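Nickel-dependent hydrogenase large subunit (Allochromatium vinosum, PDB 3MYR) carries the nickel-iron active centre of a heterodimeric hydrogenase that oxidises molecular hydrogen and hands the electrons to an acceptor. Local coordinates at residues Q30-S34 with A525-A529; A122-P127 with Q152-K156; F327-Y333 with G372-A378. All coordinates share one frame; numbering follows the deposited sequence.

Contact 1 of 3, residues Q30-S34 with A525-A529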
ATOM      1  N   GLN B  30      -2.943   8.279 -28.172  1.00 30.52           N
ATOM      2  CA  GLN B  30      -3.445   8.911 -26.930  1.00 30.13           C
ATOM      3  C   GLN B  30      -3.699   7.815 -25.908  1.00 29.31           C
ATOM      4  O   GLN B  30      -4.213   6.733 -26.255  1.00 29.24           O
ATOM      5  CB  GLN B  30      -4.756   9.689 -27.129  1.00 31.68           C
ATOM      6  CG  GLN B  30      -4.723  10.991 -27.985  1.00 40.61           C
ATOM      7  CD  GLN B  30      -4.061  12.207 -27.272  1.00 55.10           C
ATOM      8  OE1 GLN B  30      -2.867  12.485 -27.498  1.00 61.52           O
ATOM      9  NE2 GLN B  30      -4.837  12.954 -26.452  1.00 56.14           N
ATOM     10  N   ALA B  31      -3.370   8.091 -24.651  1.00 26.12           N
ATOM     11  CA  ALA B  31      -3.683   7.166 -23.570  1.00 25.85           C
ATOM     12  C   ALA B  31      -4.604   7.842 -22.526  1.00 26.25           C
ATOM     13  O   ALA B  31      -4.533   9.067 -22.286  1.00 23.91           O
ATOM     14  CB  ALA B  31      -2.385   6.674 -22.919  1.00 24.78           C
ATOM     15  N   TYR B  32      -5.438   7.027 -21.880  1.00 26.31           N
ATOM     16  CA  TYR B  32      -6.369   7.505 -20.845  1.00 26.26           C
ATOM     17  C   TYR B  32      -6.242   6.578 -19.632  1.00 26.11           C
ATOM     18  O   TYR B  32      -6.192   5.339 -19.792  1.00 23.88           O
ATOM     19  CB  TYR B  32      -7.825   7.534 -21.342  1.00 25.28           C
ATOM     20  CG  TYR B  32      -7.960   8.363 -22.571  1.00 28.86           C
ATOM     21  CD1 TYR B  32      -8.378   9.710 -22.495  1.00 28.30           C
ATOM     22  CD2 TYR B  32      -7.632   7.833 -23.822  1.00 28.96           C
ATOM     23  CE1 TYR B  32      -8.457  10.493 -23.628  1.00 28.55           C
ATOM     24  CE2 TYR B  32      -7.726   8.622 -24.989  1.00 26.10           C
ATOM     25  CZ  TYR B  32      -8.121   9.950 -24.863  1.00 31.82           C
ATOM     26  OH  TYR B  32      -8.247  10.742 -26.001  1.00 31.77           O
ATOM     27  N   SER B  33      -6.076   7.209 -18.454  1.00 25.22           N
ATOM     28  CA  SER B  33      -5.891   6.533 -17.166  1.00 23.14           C
ATOM     29  C   SER B  33      -7.188   6.721 -16.343  1.00 23.88           C
ATOM     30  O   SER B  33      -7.653   7.857 -16.128  1.00 20.91           O
ATOM     31  CB  SER B  33      -4.733   7.179 -16.399  1.00 23.87           C
ATOM     32  OG  SER B  33      -4.657   6.553 -15.119  1.00 23.45           O
ATOM     33  N   SER B  34      -7.797   5.614 -15.933  1.00 24.07           N
ATOM     34  CA  SER B  34      -9.062   5.641 -15.243  1.00 21.75           C
ATOM     35  C   SER B  34      -9.065   4.777 -13.984  1.00 23.45           C
ATOM     36  O   SER B  34      -8.867   3.574 -14.071  1.00 21.96           O
ATOM     37  CB  SER B  34     -10.132   5.085 -16.175  1.00 24.56           C
ATOM     38  OG  SER B  34     -11.355   5.012 -15.440  1.00 25.74           O
ATOM     39  N   ALA B 525       0.729  12.127 -15.671  1.00 25.33           N
ATOM     40  CA  ALA B 525       2.010  11.405 -15.869  1.00 24.40           C
ATOM     41  C   ALA B 525       1.848  10.047 -16.597  1.00 23.55           C
ATOM     42  O   ALA B 525       2.550   9.795 -17.573  1.00 21.58           O
ATOM     43  CB  ALA B 525       2.768  11.256 -14.610  1.00 21.72           C
ATOM     44  N   TYR B 526       0.897   9.215 -16.173  1.00 22.24           N
ATOM     45  CA  TYR B 526       0.791   7.863 -16.800  1.00 21.73           C
ATOM     46  C   TYR B 526       0.455   8.071 -18.265  1.00 22.47           C
ATOM     47  O   TYR B 526       0.971   7.419 -19.142  1.00 22.22           O
ATOM     48  CB  TYR B 526      -0.371   7.058 -16.208  1.00 20.11           C
ATOM     49  CG  TYR B 526      -0.195   6.535 -14.790  1.00 22.29           C
ATOM     50  CD1 TYR B 526       0.863   6.961 -13.969  1.00 20.10           C
ATOM     51  CD2 TYR B 526      -1.104   5.636 -14.267  1.00 18.87           C
ATOM     52  CE1 TYR B 526       1.020   6.464 -12.662  1.00 23.30           C
ATOM     53  CE2 TYR B 526      -0.949   5.123 -12.952  1.00 23.21           C
ATOM     54  CZ  TYR B 526       0.074   5.582 -12.145  1.00 21.90           C
ATOM     55  OH  TYR B 526       0.123   5.197 -10.811  1.00 25.45           O
ATOM     56  N   GLU B 527      -0.504   8.948 -18.511  1.00 23.04           N
ATOM     57  CA  GLU B 527      -1.002   9.169 -19.851  1.00 24.80           C
ATOM     58  C   GLU B 527       0.105   9.755 -20.757  1.00 24.78           C
ATOM     59  O   GLU B 527       0.314   9.297 -21.896  1.00 24.95           O
ATOM     60  CB  GLU B 527      -2.276  10.068 -19.796  1.00 24.35           C
ATOM     61  CG  GLU B 527      -3.492   9.455 -19.020  1.00 21.49           C
ATOM     62  CD  GLU B 527      -4.601  10.519 -18.792  1.00 26.38           C
ATOM     63  OE1 GLU B 527      -5.807  10.176 -18.717  1.00 23.79           O
ATOM     64  OE2 GLU B 527      -4.264  11.729 -18.730  1.00 25.08           O
ATOM     65  N   ALA B 528       0.850  10.725 -20.245  1.00 24.13           N
ATOM     66  CA  ALA B 528       1.887  11.348 -21.065  1.00 25.40           C
ATOM     67  C   ALA B 528       3.020  10.327 -21.239  1.00 25.78           C
ATOM     68  O   ALA B 528       3.672  10.302 -22.295  1.00 27.35           O
ATOM     69  CB  ALA B 528       2.427  12.640 -20.416  1.00 23.94           C
ATOM     70  N   ALA B 529       3.222   9.447 -20.248  1.00 24.85           N
ATOM     71  CA  ALA B 529       4.292   8.436 -20.330  1.00 24.48           C
ATOM     72  C   ALA B 529       4.024   7.424 -21.478  1.00 24.96           C
ATOM     73  O   ALA B 529       4.942   7.075 -22.215  1.00 24.88           O
ATOM     74  CB  ALA B 529       4.428   7.702 -18.992  1.00 24.36           C
TER

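Contact 2 of 3, residues A122-P127 with Q152-K156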
ATOM      1  N   ALA B 122      12.910 -19.455 -17.522  1.00 22.66           N
ATOM      2  CA  ALA B 122      13.686 -19.954 -16.339  1.00 22.99           C
ATOM      3  C   ALA B 122      13.752 -21.498 -16.297  1.00 23.97           C
ATOM      4  O   ALA B 122      14.724 -22.060 -15.865  1.00 24.17           O
ATOM      5  CB  ALA B 122      13.066 -19.423 -15.011  1.00 20.80           C
ATOM      6  N   LEU B 123      12.734 -22.191 -16.790  1.00 25.35           N
ATOM      7  CA  LEU B 123      12.746 -23.668 -16.781  1.00 27.61           C
ATOM      8  C   LEU B 123      13.794 -24.272 -17.671  1.00 29.93           C
ATOM      9  O   LEU B 123      14.077 -25.453 -17.541  1.00 32.16           O
ATOM     10  CB  LEU B 123      11.387 -24.225 -17.237  1.00 29.81           C
ATOM     11  CG  LEU B 123      10.180 -23.710 -16.401  1.00 34.68           C
ATOM     12  CD1 LEU B 123       8.914 -24.454 -16.893  1.00 36.24           C
ATOM     13  CD2 LEU B 123      10.443 -23.949 -14.906  1.00 34.02           C
ATOM     14  N   SER B 124      14.362 -23.486 -18.584  1.00 29.09           N
ATOM     15  CA  SER B 124      15.407 -23.968 -19.512  1.00 30.57           C
ATOM     16  C   SER B 124      16.824 -23.708 -18.992  1.00 29.11           C
ATOM     17  O   SER B 124      17.781 -24.069 -19.658  1.00 28.48           O
ATOM     18  CB  SER B 124      15.364 -23.128 -20.831  1.00 30.74           C
ATOM     19  OG  SER B 124      14.303 -23.588 -21.553  1.00 36.68           O
ATOM     20  N   ALA B 125      16.955 -22.935 -17.925  1.00 26.77           N
ATOM     21  CA  ALA B 125      18.294 -22.499 -17.475  1.00 25.16           C
ATOM     22  C   ALA B 125      19.117 -23.669 -17.032  1.00 25.04           C
ATOM     23  O   ALA B 125      18.598 -24.668 -16.492  1.00 24.05           O
ATOM     24  CB  ALA B 125      18.176 -21.500 -16.323  1.00 21.27           C
ATOM     25  N   ASP B 126      20.408 -23.541 -17.223  1.00 26.03           N
ATOM     26  CA  ASP B 126      21.318 -24.463 -16.602  1.00 26.45           C
ATOM     27  C   ASP B 126      21.544 -23.953 -15.155  1.00 26.82           C
ATOM     28  O   ASP B 126      21.976 -22.814 -14.977  1.00 24.95           O
ATOM     29  CB  ASP B 126      22.624 -24.476 -17.420  1.00 28.46           C
ATOM     30  CG  ASP B 126      23.778 -25.276 -16.717  1.00 32.47           C
ATOM     31  OD1 ASP B 126      24.938 -24.847 -16.741  1.00 41.32           O
ATOM     32  OD2 ASP B 126      23.569 -26.368 -16.180  1.00 45.37           O
ATOM     33  N   PRO B 127      21.376 -24.841 -14.145  1.00 25.55           N
ATOM     34  CA  PRO B 127      21.476 -24.410 -12.759  1.00 26.52           C
ATOM     35  C   PRO B 127      22.890 -23.911 -12.427  1.00 25.65           C
ATOM     36  O   PRO B 127      23.039 -22.912 -11.752  1.00 23.75           O
ATOM     37  CB  PRO B 127      21.129 -25.668 -11.954  1.00 27.51           C
ATOM     38  CG  PRO B 127      20.134 -26.431 -12.901  1.00 27.61           C
ATOM     39  CD  PRO B 127      20.737 -26.170 -14.303  1.00 25.96           C
ATOM     40  N   GLN B 152      14.235 -24.344  -9.619  1.00 24.06           N
ATOM     41  CA  GLN B 152      13.719 -24.624 -10.956  1.00 23.61           C
ATOM     42  C   GLN B 152      12.752 -25.843 -10.960  1.00 25.26           C
ATOM     43  O   GLN B 152      11.676 -25.838 -11.600  1.00 25.43           O
ATOM     44  CB  GLN B 152      14.919 -24.866 -11.901  1.00 23.53           C
ATOM     45  CG  GLN B 152      14.558 -25.224 -13.339  1.00 25.59           C
ATOM     46  CD  GLN B 152      15.806 -25.421 -14.179  1.00 25.68           C
ATOM     47  OE1 GLN B 152      16.118 -24.593 -15.054  1.00 27.30           O
ATOM     48  NE2 GLN B 152      16.587 -26.427 -13.837  1.00 19.89           N
ATOM     49  N   LYS B 153      13.134 -26.902 -10.263  1.00 25.86           N
ATOM     50  CA  LYS B 153      12.292 -28.086 -10.221  1.00 28.68           C
ATOM     51  C   LYS B 153      10.905 -27.842  -9.589  1.00 28.37           C
ATOM     52  O   LYS B 153       9.874 -28.339 -10.097  1.00 28.00           O
ATOM     53  CB  LYS B 153      13.033 -29.221  -9.539  1.00 30.44           C
ATOM     54  CG  LYS B 153      12.091 -30.304  -9.038  1.00 41.08           C
ATOM     55  CD  LYS B 153      12.251 -31.660  -9.808  1.00 56.63           C
ATOM     56  CE  LYS B 153      13.497 -32.459  -9.297  1.00 65.94           C
ATOM     57  NZ  LYS B 153      14.026 -31.910  -7.978  1.00 68.74           N
ATOM     58  N   ARG B 154      10.838 -27.015  -8.547  1.00 26.01           N
ATOM     59  CA  ARG B 154       9.555 -26.713  -7.962  1.00 27.16           C
ATOM     60  C   ARG B 154       8.693 -25.951  -8.994  1.00 26.46           C
ATOM     61  O   ARG B 154       7.476 -26.137  -9.077  1.00 26.42           O
ATOM     62  CB  ARG B 154       9.700 -25.762  -6.752  1.00 26.38           C
ATOM     63  CG  ARG B 154      10.019 -26.400  -5.486  1.00 33.49           C
ATOM     64  CD  ARG B 154       9.886 -25.369  -4.321  1.00 34.85           C
ATOM     65  NE  ARG B 154       8.623 -25.458  -3.608  1.00 32.75           N
ATOM     66  CZ  ARG B 154       8.351 -24.713  -2.532  1.00 36.44           C
ATOM     67  NH1 ARG B 154       9.252 -23.822  -2.096  1.00 28.32           N
ATOM     68  NH2 ARG B 154       7.189 -24.848  -1.906  1.00 33.79           N
ATOM     69  N   ILE B 155       9.286 -25.035  -9.717  1.00 24.68           N
ATOM     70  CA  ILE B 155       8.488 -24.263 -10.672  1.00 26.41           C
ATOM     71  C   ILE B 155       8.112 -25.159 -11.839  1.00 27.44           C
ATOM     72  O   ILE B 155       6.981 -25.083 -12.383  1.00 28.57           O
ATOM     73  CB  ILE B 155       9.268 -23.078 -11.182  1.00 27.91           C
ATOM     74  CG1 ILE B 155       9.565 -22.178 -10.007  1.00 32.61           C
ATOM     75  CG2 ILE B 155       8.471 -22.285 -12.224  1.00 32.74           C
ATOM     76  CD1 ILE B 155      10.854 -21.576 -10.328  1.00 49.69           C
ATOM     77  N   LYS B 156       9.036 -26.005 -12.233  1.00 26.32           N
ATOM     78  CA  LYS B 156       8.721 -26.963 -13.286  1.00 27.84           C
ATOM     79  C   LYS B 156       7.555 -27.925 -12.890  1.00 28.20           C
ATOM     80  O   LYS B 156       6.639 -28.077 -13.665  1.00 27.76           O
ATOM     81  CB  LYS B 156       9.950 -27.759 -13.637  1.00 28.01           C
ATOM     82  CG  LYS B 156       9.743 -28.832 -14.708  1.00 35.68           C
ATOM     83  CD  LYS B 156      11.105 -29.189 -15.300  1.00 45.87           C
ATOM     84  CE  LYS B 156      11.005 -30.007 -16.620  1.00 54.31           C
ATOM     85  NZ  LYS B 156      10.965 -31.449 -16.227  1.00 55.65           N
TER

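Contact 3 of 3, residues F327-Y333 with G372-A378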
ATOM      1  N   PHE B 327      -8.348  19.503 -10.049  1.00 23.00           N
ATOM      2  CA  PHE B 327      -9.344  19.780 -11.093  1.00 25.14           C
ATOM      3  C   PHE B 327     -10.172  18.527 -11.314  1.00 23.80           C
ATOM      4  O   PHE B 327      -9.733  17.388 -10.986  1.00 23.59           O
ATOM      5  CB  PHE B 327      -8.651  20.203 -12.405  1.00 21.76           C
ATOM      6  CG  PHE B 327      -8.066  21.587 -12.358  1.00 26.81           C
ATOM      7  CD1 PHE B 327      -8.809  22.703 -12.841  1.00 27.69           C
ATOM      8  CD2 PHE B 327      -6.795  21.806 -11.849  1.00 24.36           C
ATOM      9  CE1 PHE B 327      -8.239  24.021 -12.827  1.00 27.20           C
ATOM     10  CE2 PHE B 327      -6.212  23.102 -11.819  1.00 26.79           C
ATOM     11  CZ  PHE B 327      -6.944  24.229 -12.314  1.00 28.25           C
ATOM     12  N   VAL B 328     -11.386  18.741 -11.834  1.00 24.92           N
ATOM     13  CA  VAL B 328     -12.323  17.675 -12.063  1.00 25.30           C
ATOM     14  C   VAL B 328     -12.955  17.754 -13.462  1.00 27.42           C
ATOM     15  O   VAL B 328     -13.974  17.137 -13.703  1.00 28.92           O
ATOM     16  CB  VAL B 328     -13.354  17.542 -10.980  1.00 22.69           C
ATOM     17  CG1 VAL B 328     -12.664  17.267  -9.614  1.00 26.08           C
ATOM     18  CG2 VAL B 328     -14.295  18.816 -10.918  1.00 25.68           C
ATOM     19  N   ASN B 329     -12.304  18.460 -14.386  1.00 28.49           N
ATOM     20  CA  ASN B 329     -12.851  18.598 -15.752  1.00 28.35           C
ATOM     21  C   ASN B 329     -13.066  17.223 -16.377  1.00 29.08           C
ATOM     22  O   ASN B 329     -13.853  17.128 -17.287  1.00 26.36           O
ATOM     23  CB  ASN B 329     -11.859  19.282 -16.685  1.00 28.09           C
ATOM     24  CG  ASN B 329     -11.274  20.544 -16.098  1.00 32.25           C
ATOM     25  OD1 ASN B 329     -10.298  20.480 -15.349  1.00 33.89           O
ATOM     26  ND2 ASN B 329     -11.802  21.709 -16.521  1.00 30.61           N
ATOM     27  N   HIS B 330     -12.276  16.202 -15.973  1.00 25.60           N
ATOM     28  CA  HIS B 330     -12.451  14.833 -16.516  1.00 25.69           C
ATOM     29  C   HIS B 330     -12.532  13.769 -15.405  1.00 25.85           C
ATOM     30  O   HIS B 330     -12.086  12.646 -15.602  1.00 25.77           O
ATOM     31  CB  HIS B 330     -11.321  14.487 -17.483  1.00 26.67           C
ATOM     32  CG  HIS B 330     -11.454  15.178 -18.806  1.00 28.59           C
ATOM     33  ND1 HIS B 330     -10.728  16.304 -19.141  1.00 32.53           N
ATOM     34  CD2 HIS B 330     -12.298  14.946 -19.845  1.00 21.99           C
ATOM     35  CE1 HIS B 330     -11.064  16.693 -20.367  1.00 30.38           C
ATOM     36  NE2 HIS B 330     -12.005  15.883 -20.817  1.00 33.17           N
ATOM     37  N   SER B 331     -13.179  14.129 -14.278  1.00 24.96           N
ATOM     38  CA  SER B 331     -13.307  13.274 -13.094  1.00 26.24           C
ATOM     39  C   SER B 331     -14.779  13.237 -12.714  1.00 25.78           C
ATOM     40  O   SER B 331     -15.529  14.175 -13.010  1.00 27.01           O
ATOM     41  CB  SER B 331     -12.504  13.849 -11.917  1.00 24.38           C
ATOM     42  OG  SER B 331     -11.149  14.087 -12.331  1.00 27.85           O
ATOM     43  N   TRP B 332     -15.177  12.163 -12.029  1.00 26.07           N
ATOM     44  CA  TRP B 332     -16.569  11.935 -11.672  1.00 25.12           C
ATOM     45  C   TRP B 332     -17.004  12.632 -10.386  1.00 26.45           C
ATOM     46  O   TRP B 332     -17.446  11.967  -9.433  1.00 28.83           O
ATOM     47  CB  TRP B 332     -16.789  10.435 -11.623  1.00 22.84           C
ATOM     48  CG  TRP B 332     -16.712   9.825 -12.987  1.00 25.49           C
ATOM     49  CD1 TRP B 332     -17.313  10.292 -14.124  1.00 22.21           C
ATOM     50  CD2 TRP B 332     -16.072   8.588 -13.351  1.00 22.74           C
ATOM     51  NE1 TRP B 332     -17.075   9.443 -15.181  1.00 22.65           N
ATOM     52  CE2 TRP B 332     -16.312   8.390 -14.746  1.00 23.51           C
ATOM     53  CE3 TRP B 332     -15.391   7.597 -12.624  1.00 20.46           C
ATOM     54  CZ2 TRP B 332     -15.847   7.242 -15.457  1.00 24.94           C
ATOM     55  CZ3 TRP B 332     -14.895   6.443 -13.334  1.00 24.29           C
ATOM     56  CH2 TRP B 332     -15.147   6.284 -14.732  1.00 27.19           C
ATOM     57  N   TYR B 333     -16.879  13.964 -10.360  1.00 25.84           N
ATOM     58  CA  TYR B 333     -17.112  14.769  -9.184  1.00 26.09           C
ATOM     59  C   TYR B 333     -17.880  16.030  -9.624  1.00 28.94           C
ATOM     60  O   TYR B 333     -17.844  16.467 -10.830  1.00 27.84           O
ATOM     61  CB  TYR B 333     -15.793  15.208  -8.504  1.00 25.39           C
ATOM     62  CG  TYR B 333     -15.033  14.044  -7.888  1.00 25.08           C
ATOM     63  CD1 TYR B 333     -14.015  13.385  -8.618  1.00 21.70           C
ATOM     64  CD2 TYR B 333     -15.381  13.551  -6.620  1.00 23.04           C
ATOM     65  CE1 TYR B 333     -13.355  12.283  -8.092  1.00 24.20           C
ATOM     66  CE2 TYR B 333     -14.733  12.435  -6.086  1.00 23.04           C
ATOM     67  CZ  TYR B 333     -13.739  11.785  -6.845  1.00 21.90           C
ATOM     68  OH  TYR B 333     -13.035  10.697  -6.328  1.00 22.32           O
ATOM     69  N   GLY B 372     -16.103  13.306 -17.577  1.00 27.30           N
ATOM     70  CA  GLY B 372     -15.444  12.502 -16.519  1.00 27.15           C
ATOM     71  C   GLY B 372     -15.124  11.100 -17.021  1.00 27.01           C
ATOM     72  O   GLY B 372     -15.958  10.439 -17.698  1.00 25.97           O
ATOM     73  N   TYR B 373     -13.909  10.628 -16.737  1.00 25.84           N
ATOM     74  CA  TYR B 373     -13.568   9.256 -17.103  1.00 24.37           C
ATOM     75  C   TYR B 373     -12.754   8.526 -16.012  1.00 25.01           C
ATOM     76  O   TYR B 373     -12.122   7.455 -16.269  1.00 25.16           O
ATOM     77  CB  TYR B 373     -12.900   9.201 -18.522  1.00 25.17           C
ATOM     78  CG  TYR B 373     -11.507   9.879 -18.671  1.00 23.04           C
ATOM     79  CD1 TYR B 373     -11.369  11.128 -19.286  1.00 22.19           C
ATOM     80  CD2 TYR B 373     -10.341   9.231 -18.211  1.00 20.87           C
ATOM     81  CE1 TYR B 373     -10.090  11.716 -19.462  1.00 19.91           C
ATOM     82  CE2 TYR B 373      -9.074   9.782 -18.364  1.00 20.55           C
ATOM     83  CZ  TYR B 373      -8.974  11.044 -18.989  1.00 24.82           C
ATOM     84  OH  TYR B 373      -7.759  11.607 -19.104  1.00 21.49           O
ATOM     85  N   SER B 374     -12.774   9.083 -14.785  1.00 24.31           N
ATOM     86  CA  SER B 374     -12.003   8.557 -13.705  1.00 21.70           C
ATOM     87  C   SER B 374     -12.528   8.988 -12.337  1.00 22.53           C
ATOM     88  O   SER B 374     -13.073  10.079 -12.189  1.00 23.77           O
ATOM     89  CB  SER B 374     -10.506   9.012 -13.827  1.00 22.50           C
ATOM     90  OG  SER B 374      -9.689   8.399 -12.755  1.00 22.04           O
ATOM     91  N   TRP B 375     -12.280   8.147 -11.316  1.00 21.18           N
ATOM     92  CA  TRP B 375     -12.548   8.507  -9.947  1.00 19.87           C
ATOM     93  C   TRP B 375     -11.383   9.282  -9.372  1.00 19.03           C
ATOM     94  O   TRP B 375     -11.525   9.792  -8.272  1.00 20.13           O
ATOM     95  CB  TRP B 375     -12.905   7.321  -9.029  1.00 18.75           C
ATOM     96  CG  TRP B 375     -14.308   6.806  -9.245  1.00 17.96           C
ATOM     97  CD1 TRP B 375     -14.666   5.589  -9.757  1.00 18.22           C
ATOM     98  CD2 TRP B 375     -15.511   7.466  -8.895  1.00 20.50           C
ATOM     99  NE1 TRP B 375     -16.038   5.464  -9.797  1.00 22.48           N
ATOM    100  CE2 TRP B 375     -16.584   6.632  -9.311  1.00 23.92           C
ATOM    101  CE3 TRP B 375     -15.802   8.750  -8.375  1.00 19.55           C
ATOM    102  CZ2 TRP B 375     -17.935   6.980  -9.105  1.00 21.41           C
ATOM    103  CZ3 TRP B 375     -17.159   9.082  -8.146  1.00 20.73           C
ATOM    104  CH2 TRP B 375     -18.199   8.221  -8.545  1.00 20.13           C
ATOM    105  N   LEU B 376     -10.293   9.445 -10.126  1.00 18.83           N
ATOM    106  CA  LEU B 376      -9.188  10.323  -9.655  1.00 20.51           C
ATOM    107  C   LEU B 376      -9.460  11.768  -9.984  1.00 21.34           C
ATOM    108  O   LEU B 376      -9.821  12.073 -11.130  1.00 21.71           O
ATOM    109  CB  LEU B 376      -7.787   9.941 -10.233  1.00 19.41           C
ATOM    110  CG  LEU B 376      -7.192   8.605  -9.686  1.00 20.91           C
ATOM    111  CD1 LEU B 376      -7.971   7.366 -10.276  1.00 14.68           C
ATOM    112  CD2 LEU B 376      -5.733   8.581 -10.194  1.00 17.64           C
ATOM    113  N   LYS B 377      -9.312  12.660  -8.991  1.00 22.55           N
ATOM    114  CA  LYS B 377      -9.141  14.099  -9.282  1.00 22.03           C
ATOM    115  C   LYS B 377      -7.826  14.332 -10.073  1.00 22.68           C
ATOM    116  O   LYS B 377      -6.950  13.448 -10.105  1.00 21.40           O
ATOM    117  CB  LYS B 377      -9.134  14.907  -7.994  1.00 22.35           C
ATOM    118  CG  LYS B 377     -10.473  14.872  -7.239  1.00 21.91           C
ATOM    119  CD  LYS B 377     -10.362  15.665  -5.958  1.00 21.45           C
ATOM    120  CE  LYS B 377     -11.694  15.585  -5.198  1.00 20.99           C
ATOM    121  NZ  LYS B 377     -11.590  16.235  -3.819  1.00 22.53           N
ATOM    122  N   ALA B 378      -7.706  15.515 -10.711  1.00 22.63           N
ATOM    123  CA  ALA B 378      -6.503  15.892 -11.455  1.00 22.69           C
ATOM    124  C   ALA B 378      -5.686  17.001 -10.771  1.00 22.38           C
ATOM    125  O   ALA B 378      -6.020  18.174 -10.921  1.00 24.36           O
ATOM    126  CB  ALA B 378      -6.869  16.288 -12.894  1.00 22.76           C
TER

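Contact 1 of 3, residues Q30-S34 with A525-A529
Glu-527 reaches from its helix to the backbone of Ser-33, and here the contact is tightest. Its OE1 accepts from Ser-33 N at 3.0 Å on the anti lone pair, with a nearly straight N-H...O angle of 169°. The stem of the side chain packs against the strand: Glu-527 CG is 3.4 Å from Ala-31 O and 3.7 Å from Ser-33 CB. With CG anti to the carbonyl carbon (chi1 -62°) and the chain extended beyond it, Glu-527 has the length to reach the strand, while alanine and serine are small enough to let the helix axis come within 7.1 Å, running nearly antiparallel at 155°. Strand 27-35 lies at the outer edge of a three-stranded antiparallel sheet within this chain. Strand 17-24 bonds the inner edge through Gln-30, Tyr-32 and Ser-34, leaving the amides of Ala-31 and Ser-33 to be met by side chains of helix 525-531. The buried carboxylate has further partners, Tyr-373 OH at OE1 and both Arg-517 and Gly-524 N at OE2, which probably favour its charged form. Contact is sparser at Tyr-526, whose CD2 approaches Ser-33 OG at 3.8 Å, that hydroxyl being bonded to Ala-514 O. It thins out further at Tyr-32, a partly exposed residue whose CB leaves the strand away from the helix; the ring packs edge-to-face with Tyr-373 and takes cation-pi contacts from Arg-4 and Arg-517.

Contact 2 of 3, residues A122-P127 with Q152-K156
Gln-152 stretches straight out from its helix toward the turn at 122-125, with CG anti to the backbone N (chi1 178°) and the next torsion also fully extended, which carries its amide in among the backbone carbonyls of Ala-122, Leu-123 and Ala-125. Leu-123 also reaches the helix: its CG lies anti to the carbonyl carbon (chi1 -56°) and its second torsion is near 180° (chi2 -175°), which brings CD2 against the helix. There CD2 rests 3.7 Å from Ile-155 CG2 and 4.0 Å from Lys-156 CB, so a branched apolar tip meets one side chain of the buried face and the aliphatic root of a lysine whose charged end leads away to solvent. The segment 122-127 links helix 119-122 to helix 127-137. A type I turn, closed by Ala-125 N to Ala-122 O at 3.2 Å, reverses the chain; Asp-126 then serves as N-cap, its OD1 receiving Ala-129 N. Pro-127 suits the first turn of the new helix, where no amide hydrogen is needed, and its ring lies across the extended glutamine at about a right angle. Gln-152 and Ile-155 also touch Leu-185 and Val-188 of helix 181-201, while Arg-154 forms salt bridges to Asp-31 and Asp-35 of the small subunit. A leucine in place of Gln-152, having no amide, would probably leave the three carbonyls facing an apolar branch without this polar neighbour. The modelled turn of the amide is doubtful, but Gln-152 CD, 3.7 Å from Ala-125 O and 3.8 Å from Leu-123 O, places the group close to these carbonyls whichever way it is turned; oxygens gathered round it are consistent with an N-H side turned toward them, which would allow a hydrogen bond.

Contact 3 of 3, residues F327-Y333 with G372-A378
Trp-375 O takes the hydroxyl of Tyr-333 at 2.6 Å from OH, in the carbonyl plane with a C=O...O angle of 152°. Ser-331, short enough to fit between the loops, donates a second bond, from OG to Leu-376 O at 2.7 Å, tilted from the carbonyl plane. Trp-332, with CG anti to the carbonyl carbon (chi1 -69°), points its edge at the face of Trp-375, Trp-332 CE3 lying 3.6 Å from Trp-375 CD1; Trp-375 in turn directs its own edge at the face of Tyr-333, planes at 81°. The Trp-375 indole is held further by NE1, which bonds to Gly-84 O of the small subunit. Gly-372 suits its place because a CB would run into Trp-332 CD1 and Ser-331 O. Backbone bonds join the loops as well: Tyr-373 N bonds to His-330 O at 2.9 Å, and Phe-327 and Ala-378 form an antiparallel hydrogen-bonded pair between strands 324-327 and 378-381. Ser-374 OG closes an ST turn on Leu-376 N. Lys-377, its CG over the Tyr-333 face and its NZ bonded to Gln-349 O, has its side chain about 4 Å from the magnesium ion, which is bound by Glu-42, Ala-506 and His-561.

Overall arrangement
Contact 1 joins strand 27-35, near the start of the chain, to helix 525-531, near its end, and so encloses the other two in sequence; contact 2 closes before contact 3 opens. In space contacts 1 and 3 are neighbours, their centres about 14 Å apart, and they touch directly through Tyr-373, so the edge of the N-terminal sheet, helix 525-531 and the loops between strands 324-327 and 378-381 form one continuous region near the nickel-iron and magnesium sites. Contact 2 belongs to the helical part, about 37 Å from contact 1 and 46 Å from contact 3 between centres. Contacts 2 and 3 each also include a residue bound to the small subunit.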